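Local coordinates for protein CG14216 (Drosophila melanogaster, PDB 3P9Y) that dephosphorylates the C-terminal domain of RNA polymerase II at a phosphoserine, in a cis-proline-mediated reaction, and probably takes part in RNA processing and termination, at residues A11-D16 and D110-V115; P137-N142 and I191-L196; L141-V146 and F157-M162. The protein carries 2 engineered substitutions. All coordinates share one frame; numbering follows the deposited sequence.

Contact 1 of 3, residues A11-D16 and D110-V115; sequences AVAVVD and DIIVTV. Engineered in segment 11-16: D16 (natural residue Cys).
A11 and D110 meet at one end of a pair of parallel strands in the central sheet of a low-molecular-weight tyrosine phosphatase-like fold, and they illustrate how a side chain can extend a backbone ladder. From D110, CB lies 3.8 Å from the carbonyl oxygen A11 O. D110 CG sits beside its own backbone N (chi1 -59°) and comes to 3.9 Å from A11 N. Beyond it, D110 OD2 accepts from A11 N at 2.9 Å in an almost straight bond (176°), taken on the anti side of the carboxylate and 18° out of its plane, while OD1 has a long, weak ion pair with R136. The backbone N of D110 in turn donates to A11 O at 2.9 Å, so the aspartate grips both polar atoms of the alanine. Farther along, the ladder is regular parallel pairing, with A13 bonded to I111 and V113, and V15 N to V113 O at 2.8 Å. On one face of the sheet, V15 and I112 cross obliquely, CG2 to CG2 at 3.7 Å. V12, V14, I111 and V113 point to the other face, where helices 22-32 and 149-167 pack. Strand 11-16 runs into the CX5R signature, consistent with the phosphate-binding P-loop of this phosphatase class. Its natural cysteine is here the engineered D16, whose carboxylate turns from the partner strand to bond N19 N and S23 OG. Only its base stays in touch, with D16 CB 3.5 Å from V115 CG2.

Contact 2 of 3, residues P137-N142 and I191-L196; sequences PVHVLN and ILHSVL
An antiparallel edge strand closes an otherwise parallel sheet where 192-196 pairs with 137-142; one face of this ladder carries a pair of histidines and the other is mainly aliphatic. Six backbone hydrogen bonds join the pairs V138–L196, V140–S194 and N142–L192, two to each pair. Between them, on the face turned to helix 172-187, lie the non-hydrogen-bonded pairs H139–V195 and L141–H193. Here the two histidines meet rim to rim, with ring planes at 40° and neither over the face of the other, and H139 ND1 and H193 NE2 share a hydrogen bond of 3.1 Å that either could donate. The far nitrogen of H139, NE2, is bonded to D173, so this ring has a polar partner at both nitrogens. H193 has CG anti to its backbone N (chi1 177°). Its ring lies side by side with the L141 side chain, and L141 CD2 is 3.4 Å from H193 CD2. V195 runs alongside H139 and places CG2 3.6 Å from H139 ND1. The other face is covered by helix 117-128: V140 CG2 meets L196 CD1 at 3.7 Å, and N142 and L192 lie side by side, CB to CB at 3.7 Å. S194 OG and Y120 OH of that helix are hydrogen-bonded. At the end near P137, V138 CG1 sits 3.4 Å from the carbonyl oxygen L196 O.

Contact 3 of 3, residues L141-V146 and F157-M162; sequences LNVDVV and FVITDM
M162 presses the end of its side chain against V143 and L141, tying helix 149-167 back onto the strand that precedes it in a beta-alpha unit of the sheet. Its chain runs extended as far as SD (chi2 -180°) and then bends at chi3 (71°), which turns CE in between the two aliphatic neighbours: CE is 3.8 Å from L141 CD1 and equally 3.8 Å from V143 CG2. The sulfur shares the contact, with SD 3.8 Å from V143 CG2, so that valine and methionine meet tip to tip. Within segment 141-146, V143 makes the most contacts. Besides M162 it touches two more residues of the helix, its CB lying 4.2 Å from I159 CG1 and its CG1 4.3 Å from V158 CG1. The example shows how one beta-branched residue can span a full turn of a helix through apolar contacts, one of them to the methionine sulfur. All six touching residues are buried. V113 of the neighbouring strand packs on I159 and M162, while F183 of helix 172-187 covers V158 and M162. Past the strand, V145 continues the apolar line and crosses I159 at about a right angle, V145 CG2 to I159 CD1 at 4.2 Å.

In the fold
From the N terminus, strand 11-16 waits through 93 intervening residues, among them strand 36-41 and several helices, before 110-115 returns beside it and contact 1 closes. Contacts 2 and 3 open only afterwards, so they follow in series rather than crossing it. Both start from strand 137-142. Contact 3 closes first, after just 10 residues, bringing helix 149-167 back on the sheet; contact 2 closes later, across 48 residues that include this helix and helix 172-187, and so encloses contact 3 in sequence. A probable I112 O to L141 N hydrogen bond of 2.8 Å joins the strands of contacts 1 and 2, while I191 packs on M162 between contacts 2 and 3.

Contact 1 of 3, residues A11-D16 and D110-V115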
ATOM      1  N   ALA A  11      10.512  -8.519  -4.050  1.00 19.06           N
ATOM      2  CA  ALA A  11      10.483  -7.225  -3.389  1.00 19.01           C
ATOM      3  C   ALA A  11       9.166  -6.554  -3.756  1.00 18.15           C
ATOM      4  O   ALA A  11       8.922  -6.237  -4.923  1.00 17.73           O
ATOM      5  CB  ALA A  11      11.665  -6.371  -3.824  1.00 20.27           C
ATOM      6  N   VAL A  12       8.315  -6.349  -2.757  1.00 16.86           N
ATOM      7  CA  VAL A  12       6.959  -5.877  -2.982  1.00 16.28           C
ATOM      8  C   VAL A  12       6.759  -4.490  -2.380  1.00 16.12           C
ATOM      9  O   VAL A  12       7.301  -4.179  -1.323  1.00 16.20           O
ATOM     10  CB  VAL A  12       5.933  -6.844  -2.335  1.00 17.93           C
ATOM     11  CG1 VAL A  12       4.508  -6.331  -2.519  1.00 17.08           C
ATOM     12  CG2 VAL A  12       6.081  -8.244  -2.912  1.00 17.53           C
ATOM     13  N   ALA A  13       5.982  -3.657  -3.058  1.00 14.86           N
ATOM     14  CA  ALA A  13       5.516  -2.410  -2.473  1.00 16.26           C
ATOM     15  C   ALA A  13       3.998  -2.367  -2.566  1.00 15.12           C
ATOM     16  O   ALA A  13       3.423  -2.903  -3.503  1.00 14.05           O
ATOM     17  CB  ALA A  13       6.128  -1.212  -3.181  1.00 16.45           C
ATOM     18  N   VAL A  14       3.360  -1.754  -1.574  1.00 15.18           N
ATOM     19  CA  VAL A  14       1.932  -1.490  -1.608  1.00 14.13           C
ATOM     20  C   VAL A  14       1.745   0.012  -1.468  1.00 15.55           C
ATOM     21  O   VAL A  14       2.381   0.649  -0.625  1.00 15.09           O
ATOM     22  CB  VAL A  14       1.194  -2.217  -0.477  1.00 15.25           C
ATOM     23  CG1 VAL A  14      -0.309  -2.016  -0.614  1.00 14.75           C
ATOM     24  CG2 VAL A  14       1.535  -3.702  -0.501  1.00 14.60           C
ATOM     25  N   VAL A  15       0.874   0.574  -2.299  1.00 14.44           N
ATOM     26  CA  VAL A  15       0.784   2.014  -2.448  1.00 14.95           C
ATOM     27  C   VAL A  15      -0.671   2.482  -2.411  1.00 16.31           C
ATOM     28  O   VAL A  15      -1.543   1.909  -3.072  1.00 14.62           O
ATOM     29  CB  VAL A  15       1.439   2.452  -3.777  1.00 16.30           C
ATOM     30  CG1 VAL A  15       1.501   3.961  -3.874  1.00 16.88           C
ATOM     31  CG2 VAL A  15       2.836   1.842  -3.903  1.00 15.49           C
ATOM     32  N   ASP A  16      -0.928   3.518  -1.620  1.00 16.83           N
ATOM     33  CA  ASP A  16      -2.245   4.141  -1.555  1.00 17.13           C
ATOM     34  C   ASP A  16      -2.047   5.648  -1.709  1.00 18.57           C
ATOM     35  O   ASP A  16      -1.112   6.082  -2.379  1.00 19.35           O
ATOM     36  CB  ASP A  16      -2.943   3.800  -0.232  1.00 16.85           C
ATOM     37  CG  ASP A  16      -2.133   4.219   0.977  1.00 18.00           C
ATOM     38  OD1 ASP A  16      -1.184   5.004   0.802  1.00 17.04           O
ATOM     39  OD2 ASP A  16      -2.433   3.759   2.101  1.00 17.81           O
ATOM     40  N   ASP A 110       9.819  -5.721  -7.580  1.00 19.80           N
ATOM     41  CA  ASP A 110       9.359  -6.664  -8.586  1.00 19.77           C
ATOM     42  C   ASP A 110       7.862  -6.514  -8.798  1.00 18.52           C
ATOM     43  O   ASP A 110       7.368  -6.717  -9.903  1.00 18.06           O
ATOM     44  CB  ASP A 110       9.660  -8.099  -8.155  1.00 19.48           C
ATOM     45  CG  ASP A 110      11.137  -8.333  -7.920  1.00 23.00           C
ATOM     46  OD1 ASP A 110      11.930  -8.124  -8.863  1.00 23.81           O
ATOM     47  OD2 ASP A 110      11.503  -8.718  -6.791  1.00 21.45           O
ATOM     48  N   ILE A 111       7.141  -6.183  -7.730  1.00 17.50           N
ATOM     49  CA  ILE A 111       5.694  -5.992  -7.813  1.00 16.50           C
ATOM     50  C   ILE A 111       5.266  -4.776  -7.001  1.00 15.79           C
ATOM     51  O   ILE A 111       5.670  -4.612  -5.851  1.00 14.68           O
ATOM     52  CB  ILE A 111       4.920  -7.220  -7.295  1.00 16.21           C
ATOM     53  CG1 ILE A 111       5.316  -8.475  -8.081  1.00 18.59           C
ATOM     54  CG2 ILE A 111       3.422  -6.983  -7.403  1.00 16.70           C
ATOM     55  CD1 ILE A 111       4.605  -9.748  -7.618  1.00 18.43           C
ATOM     56  N   ILE A 112       4.447  -3.927  -7.607  1.00 14.83           N
ATOM     57  CA  ILE A 112       3.878  -2.780  -6.918  1.00 14.72           C
ATOM     58  C   ILE A 112       2.362  -2.897  -6.959  1.00 14.20           C
ATOM     59  O   ILE A 112       1.765  -2.872  -8.027  1.00 13.87           O
ATOM     60  CB  ILE A 112       4.304  -1.458  -7.587  1.00 15.03           C
ATOM     61  CG1 ILE A 112       5.834  -1.360  -7.632  1.00 16.53           C
ATOM     62  CG2 ILE A 112       3.703  -0.269  -6.849  1.00 14.98           C
ATOM     63  CD1 ILE A 112       6.355  -0.125  -8.355  1.00 16.56           C
ATOM     64  N   VAL A 113       1.736  -3.044  -5.798  1.00 15.05           N
ATOM     65  CA  VAL A 113       0.282  -3.125  -5.729  1.00 13.65           C
ATOM     66  C   VAL A 113      -0.284  -1.752  -5.364  1.00 13.53           C
ATOM     67  O   VAL A 113       0.180  -1.126  -4.420  1.00 14.34           O
ATOM     68  CB  VAL A 113      -0.166  -4.171  -4.681  1.00 13.84           C
ATOM     69  CG1 VAL A 113      -1.685  -4.290  -4.656  1.00 12.77           C
ATOM     70  CG2 VAL A 113       0.481  -5.526  -4.970  1.00 13.35           C
ATOM     71  N   THR A 114      -1.264  -1.278  -6.123  1.00 13.19           N
ATOM     72  CA  THR A 114      -1.976  -0.051  -5.780  1.00 14.42           C
ATOM     73  C   THR A 114      -3.404  -0.402  -5.395  1.00 13.99           C
ATOM     74  O   THR A 114      -3.908  -1.464  -5.762  1.00 13.67           O
ATOM     75  CB  THR A 114      -1.982   0.968  -6.947  1.00 15.15           C
ATOM     76  OG1 THR A 114      -2.592   0.380  -8.104  1.00 14.28           O
ATOM     77  CG2 THR A 114      -0.564   1.399  -7.286  1.00 15.13           C
ATOM     78  N   VAL A 115      -4.057   0.487  -4.654  1.00 14.73           N
ATOM     79  CA  VAL A 115      -5.343   0.162  -4.042  1.00 15.90           C
ATOM     80  C   VAL A 115      -6.512   0.951  -4.638  1.00 17.35           C
ATOM     81  O   VAL A 115      -7.639   0.865  -4.154  1.00 17.50           O
ATOM     82  CB  VAL A 115      -5.292   0.356  -2.511  1.00 15.17           C
ATOM     83  CG1 VAL A 115      -4.240  -0.555  -1.910  1.00 15.35           C
ATOM     84  CG2 VAL A 115      -5.002   1.807  -2.155  1.00 16.02           C
TER

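Contact 2 of 3, residues P137-N142 and I191-L196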
ATOM      1  N   PRO A 137      12.237  -5.546 -15.331  1.00 29.81           N
ATOM      2  CA  PRO A 137      10.776  -5.433 -15.344  1.00 28.48           C
ATOM      3  C   PRO A 137      10.194  -5.316 -13.937  1.00 25.72           C
ATOM      4  O   PRO A 137      10.693  -5.943 -12.999  1.00 25.31           O
ATOM      5  CB  PRO A 137      10.318  -6.750 -15.990  1.00 28.11           C
ATOM      6  CG  PRO A 137      11.552  -7.404 -16.528  1.00 30.39           C
ATOM      7  CD  PRO A 137      12.690  -6.893 -15.711  1.00 29.92           C
ATOM      8  N   VAL A 138       9.156  -4.501 -13.805  1.00 24.21           N
ATOM      9  CA  VAL A 138       8.382  -4.404 -12.575  1.00 21.63           C
ATOM     10  C   VAL A 138       6.904  -4.452 -12.940  1.00 20.67           C
ATOM     11  O   VAL A 138       6.472  -3.797 -13.889  1.00 19.48           O
ATOM     12  CB  VAL A 138       8.682  -3.104 -11.809  1.00 22.69           C
ATOM     13  CG1 VAL A 138       8.444  -1.889 -12.692  1.00 23.95           C
ATOM     14  CG2 VAL A 138       7.839  -3.030 -10.542  1.00 20.01           C
ATOM     15  N   HIS A 139       6.132  -5.240 -12.199  1.00 17.05           N
ATOM     16  CA  HIS A 139       4.711  -5.383 -12.483  1.00 17.47           C
ATOM     17  C   HIS A 139       3.875  -4.527 -11.543  1.00 16.44           C
ATOM     18  O   HIS A 139       3.899  -4.728 -10.338  1.00 15.55           O
ATOM     19  CB  HIS A 139       4.292  -6.842 -12.349  1.00 16.49           C
ATOM     20  CG  HIS A 139       5.011  -7.762 -13.283  1.00 18.72           C
ATOM     21  ND1 HIS A 139       4.726  -7.829 -14.629  1.00 18.43           N
ATOM     22  CD2 HIS A 139       6.005  -8.653 -13.064  1.00 17.91           C
ATOM     23  CE1 HIS A 139       5.515  -8.719 -15.202  1.00 19.68           C
ATOM     24  NE2 HIS A 139       6.298  -9.235 -14.273  1.00 18.98           N
ATOM     25  N   VAL A 140       3.141  -3.572 -12.096  1.00 15.36           N
ATOM     26  CA  VAL A 140       2.223  -2.769 -11.301  1.00 15.07           C
ATOM     27  C   VAL A 140       0.829  -3.387 -11.395  1.00 16.01           C
ATOM     28  O   VAL A 140       0.315  -3.629 -12.490  1.00 15.60           O
ATOM     29  CB  VAL A 140       2.217  -1.294 -11.765  1.00 15.84           C
ATOM     30  CG1 VAL A 140       1.396  -0.438 -10.824  1.00 14.42           C
ATOM     31  CG2 VAL A 140       3.646  -0.769 -11.839  1.00 15.63           C
ATOM     32  N   LEU A 141       0.233  -3.666 -10.238  1.00 15.04           N
ATOM     33  CA  LEU A 141      -1.061  -4.329 -10.167  1.00 14.05           C
ATOM     34  C   LEU A 141      -2.003  -3.517  -9.295  1.00 15.19           C
ATOM     35  O   LEU A 141      -1.652  -3.156  -8.173  1.00 14.38           O
ATOM     36  CB  LEU A 141      -0.897  -5.720  -9.557  1.00 14.78           C
ATOM     37  CG  LEU A 141       0.097  -6.649 -10.253  1.00 15.53           C
ATOM     38  CD1 LEU A 141       0.405  -7.856  -9.376  1.00 16.97           C
ATOM     39  CD2 LEU A 141      -0.447  -7.084 -11.610  1.00 14.88           C
ATOM     40  N   ASN A 142      -3.197  -3.224  -9.800  1.00 14.81           N
ATOM     41  CA  ASN A 142      -4.180  -2.504  -9.005  1.00 15.65           C
ATOM     42  C   ASN A 142      -5.260  -3.433  -8.505  1.00 15.32           C
ATOM     43  O   ASN A 142      -5.869  -4.165  -9.279  1.00 14.72           O
ATOM     44  CB  ASN A 142      -4.837  -1.375  -9.796  1.00 15.23           C
ATOM     45  CG  ASN A 142      -5.777  -0.547  -8.936  1.00 16.36           C
ATOM     46  OD1 ASN A 142      -5.339   0.276  -8.129  1.00 15.31           O
ATOM     47  ND2 ASN A 142      -7.073  -0.773  -9.094  1.00 16.68           N
ATOM     48  N   ILE A 191      -8.229  -6.767 -11.942  1.00 14.06           N
ATOM     49  CA  ILE A 191      -6.887  -6.318 -11.637  1.00 14.27           C
ATOM     50  C   ILE A 191      -6.370  -5.516 -12.823  1.00 15.17           C
ATOM     51  O   ILE A 191      -6.424  -5.988 -13.961  1.00 16.05           O
ATOM     52  CB  ILE A 191      -5.949  -7.513 -11.400  1.00 14.29           C
ATOM     53  CG1 ILE A 191      -6.431  -8.341 -10.204  1.00 14.26           C
ATOM     54  CG2 ILE A 191      -4.513  -7.033 -11.172  1.00 14.69           C
ATOM     55  CD1 ILE A 191      -5.600  -9.575  -9.954  1.00 16.10           C
ATOM     56  N   LEU A 192      -5.891  -4.302 -12.571  1.00 13.60           N
ATOM     57  CA  LEU A 192      -5.236  -3.527 -13.618  1.00 15.60           C
ATOM     58  C   LEU A 192      -3.760  -3.904 -13.596  1.00 16.37           C
ATOM     59  O   LEU A 192      -3.164  -4.021 -12.526  1.00 15.11           O
ATOM     60  CB  LEU A 192      -5.400  -2.020 -13.383  1.00 14.93           C
ATOM     61  CG  LEU A 192      -6.815  -1.531 -13.061  1.00 16.10           C
ATOM     62  CD1 LEU A 192      -6.813  -0.028 -12.829  1.00 16.15           C
ATOM     63  CD2 LEU A 192      -7.796  -1.899 -14.175  1.00 15.97           C
ATOM     64  N   HIS A 193      -3.171  -4.096 -14.769  1.00 15.98           N
ATOM     65  CA  HIS A 193      -1.789  -4.545 -14.847  1.00 15.82           C
ATOM     66  C   HIS A 193      -0.987  -3.778 -15.890  1.00 17.67           C
ATOM     67  O   HIS A 193      -1.434  -3.599 -17.024  1.00 16.65           O
ATOM     68  CB  HIS A 193      -1.733  -6.034 -15.168  1.00 15.71           C
ATOM     69  CG  HIS A 193      -0.340  -6.558 -15.332  1.00 16.87           C
ATOM     70  ND1 HIS A 193      -0.002  -7.502 -16.278  1.00 17.25           N
ATOM     71  CD2 HIS A 193       0.801  -6.269 -14.665  1.00 16.31           C
ATOM     72  CE1 HIS A 193       1.286  -7.774 -16.184  1.00 17.12           C
ATOM     73  NE2 HIS A 193       1.797  -7.038 -15.215  1.00 16.34           N
ATOM     74  N   SER A 194       0.193  -3.317 -15.486  1.00 16.83           N
ATOM     75  CA  SER A 194       1.148  -2.723 -16.410  1.00 19.03           C
ATOM     76  C   SER A 194       2.526  -3.284 -16.109  1.00 20.12           C
ATOM     77  O   SER A 194       2.854  -3.551 -14.952  1.00 17.87           O
ATOM     78  CB  SER A 194       1.179  -1.201 -16.260  1.00 18.90           C
ATOM     79  OG  SER A 194      -0.056  -0.628 -16.643  1.00 17.92           O
ATOM     80  N   VAL A 195       3.324  -3.473 -17.154  1.00 19.61           N
ATOM     81  CA  VAL A 195       4.727  -3.820 -16.983  1.00 20.79           C
ATOM     82  C   VAL A 195       5.578  -2.601 -17.298  1.00 22.14           C
ATOM     83  O   VAL A 195       5.550  -2.089 -18.416  1.00 22.08           O
ATOM     84  CB  VAL A 195       5.154  -4.966 -17.911  1.00 21.03           C
ATOM     85  CG1 VAL A 195       6.570  -5.402 -17.582  1.00 22.75           C
ATOM     86  CG2 VAL A 195       4.190  -6.139 -17.792  1.00 20.78           C
ATOM     87  N   LEU A 196       6.328  -2.135 -16.309  1.00 22.26           N
ATOM     88  CA  LEU A 196       7.239  -1.017 -16.502  1.00 23.30           C
ATOM     89  C   LEU A 196       8.666  -1.492 -16.276  1.00 25.56           C
ATOM     90  O   LEU A 196       8.891  -2.658 -15.962  1.00 25.86           O
ATOM     91  CB  LEU A 196       6.879   0.119 -15.552  1.00 23.77           C
ATOM     92  CG  LEU A 196       5.458   0.630 -15.784  1.00 25.54           C
ATOM     93  CD1 LEU A 196       4.928   1.369 -14.571  1.00 25.52           C
ATOM     94  CD2 LEU A 196       5.413   1.515 -17.022  1.00 26.73           C
TER

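Contact 3 of 3, residues L141-V146 and F157-M162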
ATOM      1  N   LEU A 141       0.233  -3.666 -10.238  1.00 15.04           N
ATOM      2  CA  LEU A 141      -1.061  -4.329 -10.167  1.00 14.05           C
ATOM      3  C   LEU A 141      -2.003  -3.517  -9.295  1.00 15.19           C
ATOM      4  O   LEU A 141      -1.652  -3.156  -8.173  1.00 14.38           O
ATOM      5  CB  LEU A 141      -0.897  -5.720  -9.557  1.00 14.78           C
ATOM      6  CG  LEU A 141       0.097  -6.649 -10.253  1.00 15.53           C
ATOM      7  CD1 LEU A 141       0.405  -7.856  -9.376  1.00 16.97           C
ATOM      8  CD2 LEU A 141      -0.447  -7.084 -11.610  1.00 14.88           C
ATOM      9  N   ASN A 142      -3.197  -3.224  -9.800  1.00 14.81           N
ATOM     10  CA  ASN A 142      -4.180  -2.504  -9.005  1.00 15.65           C
ATOM     11  C   ASN A 142      -5.260  -3.433  -8.505  1.00 15.32           C
ATOM     12  O   ASN A 142      -5.869  -4.165  -9.279  1.00 14.72           O
ATOM     13  CB  ASN A 142      -4.837  -1.375  -9.796  1.00 15.23           C
ATOM     14  CG  ASN A 142      -5.777  -0.547  -8.936  1.00 16.36           C
ATOM     15  OD1 ASN A 142      -5.339   0.276  -8.129  1.00 15.31           O
ATOM     16  ND2 ASN A 142      -7.073  -0.773  -9.094  1.00 16.68           N
ATOM     17  N   VAL A 143      -5.487  -3.388  -7.199  1.00 15.51           N
ATOM     18  CA  VAL A 143      -6.556  -4.133  -6.564  1.00 15.43           C
ATOM     19  C   VAL A 143      -7.353  -3.147  -5.716  1.00 16.51           C
ATOM     20  O   VAL A 143      -6.858  -2.647  -4.712  1.00 16.47           O
ATOM     21  CB  VAL A 143      -6.008  -5.247  -5.663  1.00 16.95           C
ATOM     22  CG1 VAL A 143      -7.153  -5.996  -5.000  1.00 17.09           C
ATOM     23  CG2 VAL A 143      -5.133  -6.208  -6.465  1.00 18.54           C
ATOM     24  N   ASP A 144      -8.585  -2.866  -6.128  1.00 16.94           N
ATOM     25  CA  ASP A 144      -9.409  -1.873  -5.446  1.00 17.61           C
ATOM     26  C   ASP A 144      -9.670  -2.228  -3.992  1.00 17.19           C
ATOM     27  O   ASP A 144     -10.163  -3.313  -3.684  1.00 16.44           O
ATOM     28  CB  ASP A 144     -10.741  -1.708  -6.167  1.00 18.55           C
ATOM     29  CG  ASP A 144     -10.606  -0.909  -7.440  1.00 22.64           C
ATOM     30  OD1 ASP A 144      -9.624  -0.143  -7.558  1.00 21.83           O
ATOM     31  OD2 ASP A 144     -11.483  -1.039  -8.319  1.00 26.16           O
ATOM     32  N   VAL A 145      -9.335  -1.293  -3.110  1.00 17.72           N
ATOM     33  CA  VAL A 145      -9.620  -1.417  -1.688  1.00 16.97           C
ATOM     34  C   VAL A 145     -10.417  -0.197  -1.236  1.00 17.63           C
ATOM     35  O   VAL A 145      -9.948   0.934  -1.343  1.00 17.10           O
ATOM     36  CB  VAL A 145      -8.325  -1.484  -0.857  1.00 17.90           C
ATOM     37  CG1 VAL A 145      -8.651  -1.700   0.617  1.00 17.29           C
ATOM     38  CG2 VAL A 145      -7.401  -2.599  -1.373  1.00 16.44           C
ATOM     39  N   VAL A 146     -11.623  -0.429  -0.733  1.00 17.20           N
ATOM     40  CA  VAL A 146     -12.451   0.652  -0.215  1.00 18.83           C
ATOM     41  C   VAL A 146     -11.768   1.262   1.005  1.00 19.51           C
ATOM     42  O   VAL A 146     -11.188   0.547   1.825  1.00 18.73           O
ATOM     43  CB  VAL A 146     -13.859   0.149   0.130  1.00 19.78           C
ATOM     44  CG1 VAL A 146     -14.683   1.252   0.794  1.00 20.21           C
ATOM     45  CG2 VAL A 146     -14.548  -0.359  -1.130  1.00 18.96           C
ATOM     46  N   PHE A 157      -5.996  -9.097   3.100  1.00 15.58           N
ATOM     47  CA  PHE A 157      -6.172 -10.520   2.844  1.00 16.11           C
ATOM     48  C   PHE A 157      -6.121 -10.810   1.347  1.00 15.28           C
ATOM     49  O   PHE A 157      -5.465 -11.750   0.917  1.00 15.48           O
ATOM     50  CB  PHE A 157      -7.515 -11.009   3.397  1.00 18.45           C
ATOM     51  CG  PHE A 157      -7.458 -11.475   4.827  1.00 20.05           C
ATOM     52  CD1 PHE A 157      -7.176 -12.807   5.127  1.00 22.92           C
ATOM     53  CD2 PHE A 157      -7.706 -10.594   5.869  1.00 21.24           C
ATOM     54  CE1 PHE A 157      -7.132 -13.249   6.447  1.00 23.56           C
ATOM     55  CE2 PHE A 157      -7.668 -11.025   7.188  1.00 22.68           C
ATOM     56  CZ  PHE A 157      -7.380 -12.355   7.480  1.00 24.16           C
ATOM     57  N   VAL A 158      -6.828 -10.010   0.555  1.00 14.87           N
ATOM     58  CA  VAL A 158      -6.945 -10.277  -0.877  1.00 15.58           C
ATOM     59  C   VAL A 158      -5.620 -10.034  -1.591  1.00 13.39           C
ATOM     60  O   VAL A 158      -5.195 -10.827  -2.425  1.00 13.55           O
ATOM     61  CB  VAL A 158      -8.024  -9.397  -1.532  1.00 15.52           C
ATOM     62  CG1 VAL A 158      -8.094  -9.673  -3.028  1.00 15.92           C
ATOM     63  CG2 VAL A 158      -9.375  -9.639  -0.872  1.00 18.35           C
ATOM     64  N   ILE A 159      -4.979  -8.924  -1.267  1.00 14.14           N
ATOM     65  CA  ILE A 159      -3.700  -8.588  -1.858  1.00 14.10           C
ATOM     66  C   ILE A 159      -2.685  -9.666  -1.513  1.00 14.56           C
ATOM     67  O   ILE A 159      -1.857 -10.038  -2.343  1.00 13.94           O
ATOM     68  CB  ILE A 159      -3.212  -7.228  -1.356  1.00 13.78           C
ATOM     69  CG1 ILE A 159      -4.039  -6.119  -2.010  1.00 13.08           C
ATOM     70  CG2 ILE A 159      -1.734  -7.038  -1.660  1.00 13.19           C
ATOM     71  CD1 ILE A 159      -3.836  -4.759  -1.383  1.00 14.05           C
ATOM     72  N   THR A 160      -2.750 -10.169  -0.285  1.00 14.19           N
ATOM     73  CA  THR A 160      -1.796 -11.173   0.160  1.00 14.41           C
ATOM     74  C   THR A 160      -2.016 -12.490  -0.582  1.00 14.32           C
ATOM     75  O   THR A 160      -1.056 -13.146  -0.969  1.00 14.31           O
ATOM     76  CB  THR A 160      -1.873 -11.399   1.680  1.00 14.28           C
ATOM     77  OG1 THR A 160      -1.499 -10.195   2.358  1.00 15.07           O
ATOM     78  CG2 THR A 160      -0.933 -12.515   2.101  1.00 15.60           C
ATOM     79  N   ASP A 161      -3.273 -12.872  -0.787  1.00 14.13           N
ATOM     80  CA  ASP A 161      -3.572 -14.054  -1.591  1.00 15.13           C
ATOM     81  C   ASP A 161      -2.987 -13.905  -2.989  1.00 15.25           C
ATOM     82  O   ASP A 161      -2.450 -14.860  -3.553  1.00 14.53           O
ATOM     83  CB  ASP A 161      -5.079 -14.281  -1.702  1.00 16.36           C
ATOM     84  CG  ASP A 161      -5.703 -14.723  -0.395  1.00 17.71           C
ATOM     85  OD1 ASP A 161      -4.993 -15.312   0.447  1.00 20.55           O
ATOM     86  OD2 ASP A 161      -6.912 -14.484  -0.214  1.00 18.23           O
ATOM     87  N   MET A 162      -3.093 -12.704  -3.546  1.00 14.91           N
ATOM     88  CA  MET A 162      -2.584 -12.456  -4.889  1.00 16.36           C
ATOM     89  C   MET A 162      -1.063 -12.594  -4.930  1.00 17.18           C
ATOM     90  O   MET A 162      -0.519 -13.238  -5.823  1.00 17.45           O
ATOM     91  CB  MET A 162      -2.982 -11.065  -5.365  1.00 16.21           C
ATOM     92  CG  MET A 162      -2.530 -10.786  -6.781  1.00 18.12           C
ATOM     93  SD  MET A 162      -2.983  -9.147  -7.366  1.00 17.59           S
ATOM     94  CE  MET A 162      -1.877  -8.117  -6.402  1.00 16.01           C
TER